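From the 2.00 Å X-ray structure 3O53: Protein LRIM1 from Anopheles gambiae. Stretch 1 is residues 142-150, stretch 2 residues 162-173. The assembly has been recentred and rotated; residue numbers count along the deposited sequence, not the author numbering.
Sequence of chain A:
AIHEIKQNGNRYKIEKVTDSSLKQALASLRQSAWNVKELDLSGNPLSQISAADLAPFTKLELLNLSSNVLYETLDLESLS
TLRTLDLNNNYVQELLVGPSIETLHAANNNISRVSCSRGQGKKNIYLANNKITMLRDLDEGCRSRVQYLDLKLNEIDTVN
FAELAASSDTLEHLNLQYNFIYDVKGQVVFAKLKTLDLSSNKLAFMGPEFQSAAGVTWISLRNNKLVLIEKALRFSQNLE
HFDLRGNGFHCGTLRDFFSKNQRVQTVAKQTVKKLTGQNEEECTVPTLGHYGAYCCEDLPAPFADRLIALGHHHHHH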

ATOM      1  N   CYS A 142      -9.817  -3.583   8.552  1.00 34.97           N
ATOM      2  CA  CYS A 142      -8.501  -3.221   8.029  1.00 31.77           C
ATOM      3  C   CYS A 142      -8.565  -2.078   7.025  1.00 28.85           C
ATOM      4  O   CYS A 142      -7.541  -1.488   6.699  1.00 32.66           O
ATOM      5  N   ARG A 143      -9.758  -1.765   6.528  1.00 24.92           N
ATOM      6  CA  ARG A 143      -9.903  -0.666   5.578  1.00 25.48           C
ATOM      7  C   ARG A 143     -10.559   0.570   6.201  1.00 26.48           C
ATOM      8  O   ARG A 143     -10.911   1.511   5.491  1.00 31.30           O
ATOM      9  N   SER A 144     -10.695   0.572   7.527  1.00 27.05           N
ATOM     10  CA  SER A 144     -11.287   1.705   8.247  1.00 32.36           C
ATOM     11  C   SER A 144     -10.240   2.530   8.982  1.00 30.74           C
ATOM     12  O   SER A 144      -9.431   1.991   9.740  1.00 28.18           O
ATOM     13  N   ARG A 145     -10.292   3.847   8.777  1.00 28.55           N
ATOM     14  CA  ARG A 145      -9.453   4.789   9.511  1.00 34.60           C
ATOM     15  C   ARG A 145      -7.973   4.504   9.290  1.00 29.92           C
ATOM     16  O   ARG A 145      -7.128   4.762  10.150  1.00 29.56           O
ATOM     17  N   VAL A 146      -7.668   3.983   8.111  1.00 29.74           N
ATOM     18  CA  VAL A 146      -6.294   3.807   7.690  1.00 23.86           C
ATOM     19  C   VAL A 146      -5.658   5.161   7.356  1.00 27.14           C
ATOM     20  O   VAL A 146      -6.250   6.006   6.692  1.00 26.10           O
ATOM     21  N   GLN A 147      -4.439   5.354   7.825  1.00 26.67           N
ATOM     22  CA  GLN A 147      -3.719   6.588   7.579  1.00 27.04           C
ATOM     23  C   GLN A 147      -2.647   6.341   6.520  1.00 27.49           C
ATOM     24  O   GLN A 147      -2.482   7.119   5.596  1.00 34.28           O
ATOM     25  N   TYR A 148      -1.923   5.240   6.667  1.00 31.63           N
ATOM     26  CA  TYR A 148      -0.856   4.891   5.748  1.00 31.28           C
ATOM     27  C   TYR A 148      -1.097   3.458   5.270  1.00 30.66           C
ATOM     28  O   TYR A 148      -1.268   2.557   6.079  1.00 27.40           O
ATOM     29  N   LEU A 149      -1.122   3.249   3.960  1.00 26.84           N
ATOM     30  CA  LEU A 149      -1.368   1.918   3.415  1.00 29.37           C
ATOM     31  C   LEU A 149      -0.372   1.613   2.319  1.00 27.58           C
ATOM     32  O   LEU A 149      -0.410   2.214   1.244  1.00 27.47           O
ATOM     33  N   ASP A 150       0.518   0.672   2.596  1.00 23.54           N
ATOM     34  CA  ASP A 150       1.519   0.269   1.625  1.00 27.11           C
ATOM     35  C   ASP A 150       1.187  -1.123   1.111  1.00 26.60           C
ATOM     36  O   ASP A 150       1.295  -2.100   1.842  1.00 26.11           O
ATOM     37  N   ALA A 162     -13.989   3.199  -3.588  1.00 28.50           N
ATOM     38  CA  ALA A 162     -15.090   3.046  -2.650  1.00 32.34           C
ATOM     39  C   ALA A 162     -14.769   2.030  -1.554  1.00 31.65           C
ATOM     40  O   ALA A 162     -15.270   2.133  -0.431  1.00 27.99           O
ATOM     41  N   GLU A 163     -13.945   1.037  -1.869  1.00 26.18           N
ATOM     42  CA  GLU A 163     -13.605   0.014  -0.873  1.00 31.11           C
ATOM     43  C   GLU A 163     -12.741   0.571   0.264  1.00 29.03           C
ATOM     44  O   GLU A 163     -12.560  -0.077   1.291  1.00 28.10           O
ATOM     45  N   LEU A 164     -12.238   1.787   0.077  1.00 27.46           N
ATOM     46  CA  LEU A 164     -11.448   2.476   1.092  1.00 37.32           C
ATOM     47  C   LEU A 164     -12.228   3.656   1.687  1.00 42.68           C
ATOM     48  O   LEU A 164     -11.656   4.505   2.372  1.00 34.02           O
ATOM     49  N   ALA A 165     -13.532   3.700   1.430  1.00 32.68           N
ATOM     50  CA  ALA A 165     -14.368   4.820   1.871  1.00 40.03           C
ATOM     51  C   ALA A 165     -14.357   5.020   3.390  1.00 35.70           C
ATOM     52  O   ALA A 165     -14.510   6.137   3.870  1.00 34.74           O
ATOM     53  N   ALA A 166     -14.167   3.944   4.143  1.00 33.40           N
ATOM     54  CA  ALA A 166     -14.121   4.037   5.599  1.00 36.20           C
ATOM     55  C   ALA A 166     -12.823   4.694   6.076  1.00 37.50           C
ATOM     56  O   ALA A 166     -12.597   4.841   7.279  1.00 31.72           O
ATOM     57  N   SER A 167     -11.972   5.071   5.126  1.00 37.60           N
ATOM     58  CA  SER A 167     -10.758   5.820   5.419  1.00 34.30           C
ATOM     59  C   SER A 167     -10.748   7.152   4.685  1.00 32.83           C
ATOM     60  O   SER A 167      -9.704   7.769   4.533  1.00 32.50           O
ATOM     61  N   SER A 168     -11.911   7.596   4.225  1.00 30.79           N
ATOM     62  CA  SER A 168     -11.981   8.803   3.409  1.00 37.55           C
ATOM     63  C   SER A 168     -11.366  10.001   4.136  1.00 43.70           C
ATOM     64  O   SER A 168     -10.774  10.871   3.512  1.00 43.31           O
ATOM     65  N   ASP A 169     -11.489  10.030   5.458  1.00 42.06           N
ATOM     66  CA  ASP A 169     -11.080  11.196   6.233  1.00 62.19           C
ATOM     67  C   ASP A 169      -9.709  11.043   6.883  1.00 44.46           C
ATOM     68  O   ASP A 169      -9.179  12.005   7.444  1.00 37.58           O
ATOM     69  N   THR A 170      -9.131   9.849   6.797  1.00 38.04           N
ATOM     70  CA  THR A 170      -7.874   9.557   7.479  1.00 37.98           C
ATOM     71  C   THR A 170      -6.706   9.241   6.545  1.00 32.09           C
ATOM     72  O   THR A 170      -5.545   9.432   6.911  1.00 26.35           O
ATOM     73  N   LEU A 171      -6.996   8.739   5.351  1.00 36.41           N
ATOM     74  CA  LEU A 171      -5.941   8.208   4.494  1.00 32.80           C
ATOM     75  C   LEU A 171      -5.038   9.335   3.999  1.00 31.38           C
ATOM     76  O   LEU A 171      -5.503  10.311   3.422  1.00 34.13           O
ATOM     77  N   GLU A 172      -3.741   9.182   4.236  1.00 28.39           N
ATOM     78  CA  GLU A 172      -2.748  10.170   3.832  1.00 27.16           C
ATOM     79  C   GLU A 172      -1.815   9.635   2.753  1.00 27.62           C
ATOM     80  O   GLU A 172      -1.385  10.374   1.884  1.00 33.71           O
ATOM     81  N   HIS A 173      -1.502   8.346   2.808  1.00 29.02           N
ATOM     82  CA  HIS A 173      -0.585   7.756   1.844  1.00 26.86           C
ATOM     83  C   HIS A 173      -1.121   6.414   1.358  1.00 25.13           C
ATOM     84  O   HIS A 173      -1.440   5.536   2.159  1.00 24.53           O
TER

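A single side-chain hydroxyl can serve two backbone groups at once, and these two stretches of LRIM1 illustrate the principle. Ser167 (chi1 m) points toward the other stretch; its OG donates to Arg143 O at 2.8 Å and accepts from Val146 N at 2.9 Å, so one hydroxyl satisfies two backbone groups. Thr170, also directed toward its partner with chi1 p, gives its OG1 proton to Val146 O at 2.7 Å.

Longer polar chains reach across even where the CA-to-CB bond does not point at the partner. Arg143 leaves its backbone sideways (m, t, m), yet its NH1 meets Glu163 O at 2.9 Å, near the guanidinium plane. Gln147 has its CA-to-CB bond directed away overall, but extended chi1 and chi2 (both t) bring NE2 to Glu172 OE2 at 3.0 Å; Glu172 itself points toward stretch 1 (m, t). Arg145 lays one guanidinium face over a methyl, NH1 to Thr170 CG2 being 3.7 Å.

Apolar contacts lie among buried residues. Leu171 (t, p) places CD1 3.9 Å from Val146 CG1 and 4.3 Å from Leu149 CB, while Leu149 CD2 approaches Leu164 CD2 at 4.2 Å.

At the parallel bridge, Tyr148 (t) and His173 (m) share a sheet face, their rings oblique at 54°, with Tyr148 CD1 3.6 Å from His173 CB.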

ATOM      1  CB  CYS A 142      -7.835  -4.432   7.360  1.00 34.41           C
ATOM      2  SG  CYS A 142      -7.345  -5.721   8.511  1.00 43.80           S
ATOM      3  CB  ARG A 143     -10.671  -1.141   4.321  1.00 24.17           C
ATOM      4  CG  ARG A 143      -9.816  -2.062   3.447  1.00 24.62           C
ATOM      5  CD  ARG A 143     -10.541  -2.572   2.208  1.00 25.98           C
ATOM      6  NE  ARG A 143     -11.337  -3.764   2.496  1.00 24.08           N
ATOM      7  CZ  ARG A 143     -12.654  -3.860   2.316  1.00 30.87           C
ATOM      8  NH1 ARG A 143     -13.353  -2.832   1.847  1.00 30.96           N
ATOM      9  NH2 ARG A 143     -13.280  -4.992   2.604  1.00 25.07           N
ATOM     10  CB  SER A 144     -12.323   1.229   9.275  1.00 38.60           C
ATOM     11  OG  SER A 144     -13.294   0.381   8.687  1.00 45.99           O
ATOM     12  CB  ARG A 145      -9.811   4.777  11.005  1.00 44.92           C
ATOM     13  CG  ARG A 145     -11.268   5.164  11.266  1.00 50.91           C
ATOM     14  CD  ARG A 145     -11.549   5.437  12.737  1.00 63.28           C
ATOM     15  NE  ARG A 145     -10.593   6.383  13.305  1.00 83.44           N
ATOM     16  CZ  ARG A 145     -10.601   7.694  13.075  1.00 88.09           C
ATOM     17  NH1 ARG A 145     -11.516   8.232  12.280  1.00 78.75           N
ATOM     18  NH2 ARG A 145      -9.685   8.469  13.637  1.00 95.00           N
ATOM     19  CB  VAL A 146      -6.213   2.892   6.457  1.00 28.41           C
ATOM     20  CG1 VAL A 146      -4.767   2.677   6.063  1.00 25.02           C
ATOM     21  CG2 VAL A 146      -6.895   1.560   6.751  1.00 26.05           C
ATOM     22  CB  GLN A 147      -3.084   7.075   8.884  1.00 27.78           C
ATOM     23  CG  GLN A 147      -2.302   8.373   8.748  1.00 36.46           C
ATOM     24  CD  GLN A 147      -2.007   9.021  10.092  1.00 49.24           C
ATOM     25  OE1 GLN A 147      -1.557   8.365  11.022  1.00 44.47           O
ATOM     26  NE2 GLN A 147      -2.260  10.316  10.191  1.00 55.41           N
ATOM     27  CB  TYR A 148       0.485   5.002   6.472  1.00 39.14           C
ATOM     28  CG  TYR A 148       1.681   4.666   5.626  1.00 44.32           C
ATOM     29  CD1 TYR A 148       2.463   5.666   5.058  1.00 47.34           C
ATOM     30  CD2 TYR A 148       2.040   3.346   5.401  1.00 50.92           C
ATOM     31  CE1 TYR A 148       3.566   5.356   4.284  1.00 48.47           C
ATOM     32  CE2 TYR A 148       3.137   3.026   4.631  1.00 52.67           C
ATOM     33  CZ  TYR A 148       3.895   4.029   4.076  1.00 52.48           C
ATOM     34  OH  TYR A 148       4.981   3.690   3.309  1.00 58.02           O
ATOM     35  CB  LEU A 149      -2.790   1.798   2.861  1.00 25.48           C
ATOM     36  CG  LEU A 149      -3.168   0.421   2.288  1.00 27.11           C
ATOM     37  CD1 LEU A 149      -2.887  -0.713   3.282  1.00 26.47           C
ATOM     38  CD2 LEU A 149      -4.626   0.393   1.885  1.00 24.55           C
ATOM     39  CB  ASP A 150       2.919   0.285   2.241  1.00 27.56           C
ATOM     40  CG  ASP A 150       4.001  -0.039   1.223  1.00 34.56           C
ATOM     41  OD1 ASP A 150       3.698  -0.038   0.010  1.00 27.10           O
ATOM     42  OD2 ASP A 150       5.151  -0.294   1.630  1.00 33.07           O
ATOM     43  CB  ALA A 162     -16.360   2.639  -3.396  1.00 41.82           C
ATOM     44  CB  GLU A 163     -12.946  -1.199  -1.543  1.00 25.56           C
ATOM     45  CG  GLU A 163     -13.975  -2.044  -2.313  1.00 31.16           C
ATOM     46  CD  GLU A 163     -13.359  -3.144  -3.162  1.00 37.43           C
ATOM     47  OE1 GLU A 163     -12.152  -3.433  -3.010  1.00 32.90           O
ATOM     48  OE2 GLU A 163     -14.100  -3.733  -3.984  1.00 37.77           O
ATOM     49  CB  LEU A 164     -10.135   2.986   0.482  1.00 28.44           C
ATOM     50  CG  LEU A 164      -9.118   1.912   0.079  1.00 29.14           C
ATOM     51  CD1 LEU A 164      -7.843   2.537  -0.511  1.00 28.09           C
ATOM     52  CD2 LEU A 164      -8.781   1.036   1.283  1.00 28.38           C
ATOM     53  CB  ALA A 165     -15.790   4.642   1.383  1.00 42.71           C
ATOM     54  CB  ALA A 166     -14.280   2.663   6.221  1.00 28.56           C
ATOM     55  CB  SER A 167      -9.514   5.013   5.023  1.00 27.04           C
ATOM     56  OG  SER A 167      -9.429   3.824   5.785  1.00 25.95           O
ATOM     57  CB  SER A 168     -13.433   9.112   3.033  1.00 34.71           C
ATOM     58  OG  SER A 168     -14.228   9.265   4.191  1.00 47.65           O
ATOM     59  CB  ASP A 169     -12.121  11.494   7.314  1.00 95.72           C
ATOM     60  CG  ASP A 169     -13.459  11.902   6.732  1.00116.35           C
ATOM     61  OD1 ASP A 169     -13.488  12.344   5.563  1.00119.03           O
ATOM     62  OD2 ASP A 169     -14.480  11.781   7.442  1.00122.85           O
ATOM     63  CB  THR A 170      -8.039   8.353   8.427  1.00 40.53           C
ATOM     64  OG1 THR A 170      -8.483   7.215   7.677  1.00 39.42           O
ATOM     65  CG2 THR A 170      -9.051   8.667   9.521  1.00 41.24           C
ATOM     66  CB  LEU A 171      -6.535   7.436   3.308  1.00 32.37           C
ATOM     67  CG  LEU A 171      -5.548   6.569   2.515  1.00 28.08           C
ATOM     68  CD1 LEU A 171      -4.974   5.460   3.385  1.00 24.38           C
ATOM     69  CD2 LEU A 171      -6.195   5.974   1.265  1.00 28.08           C
ATOM     70  CB  GLU A 172      -1.936  10.619   5.050  1.00 33.40           C
ATOM     71  CG  GLU A 172      -2.792  11.347   6.083  1.00 42.28           C
ATOM     72  CD  GLU A 172      -2.016  11.814   7.300  1.00 52.68           C
ATOM     73  OE1 GLU A 172      -0.808  11.512   7.405  1.00 44.63           O
ATOM     74  OE2 GLU A 172      -2.626  12.487   8.157  1.00 58.13           O
ATOM     75  CB  HIS A 173       0.799   7.554   2.470  1.00 31.59           C
ATOM     76  CG  HIS A 173       1.420   8.816   2.992  1.00 48.96           C
ATOM     77  ND1 HIS A 173       2.039   9.737   2.174  1.00 50.36           N
ATOM     78  CD2 HIS A 173       1.525   9.303   4.251  1.00 49.77           C
ATOM     79  CE1 HIS A 173       2.497  10.739   2.906  1.00 45.72           C
ATOM     80  NE2 HIS A 173       2.198  10.500   4.169  1.00 46.14           N
TER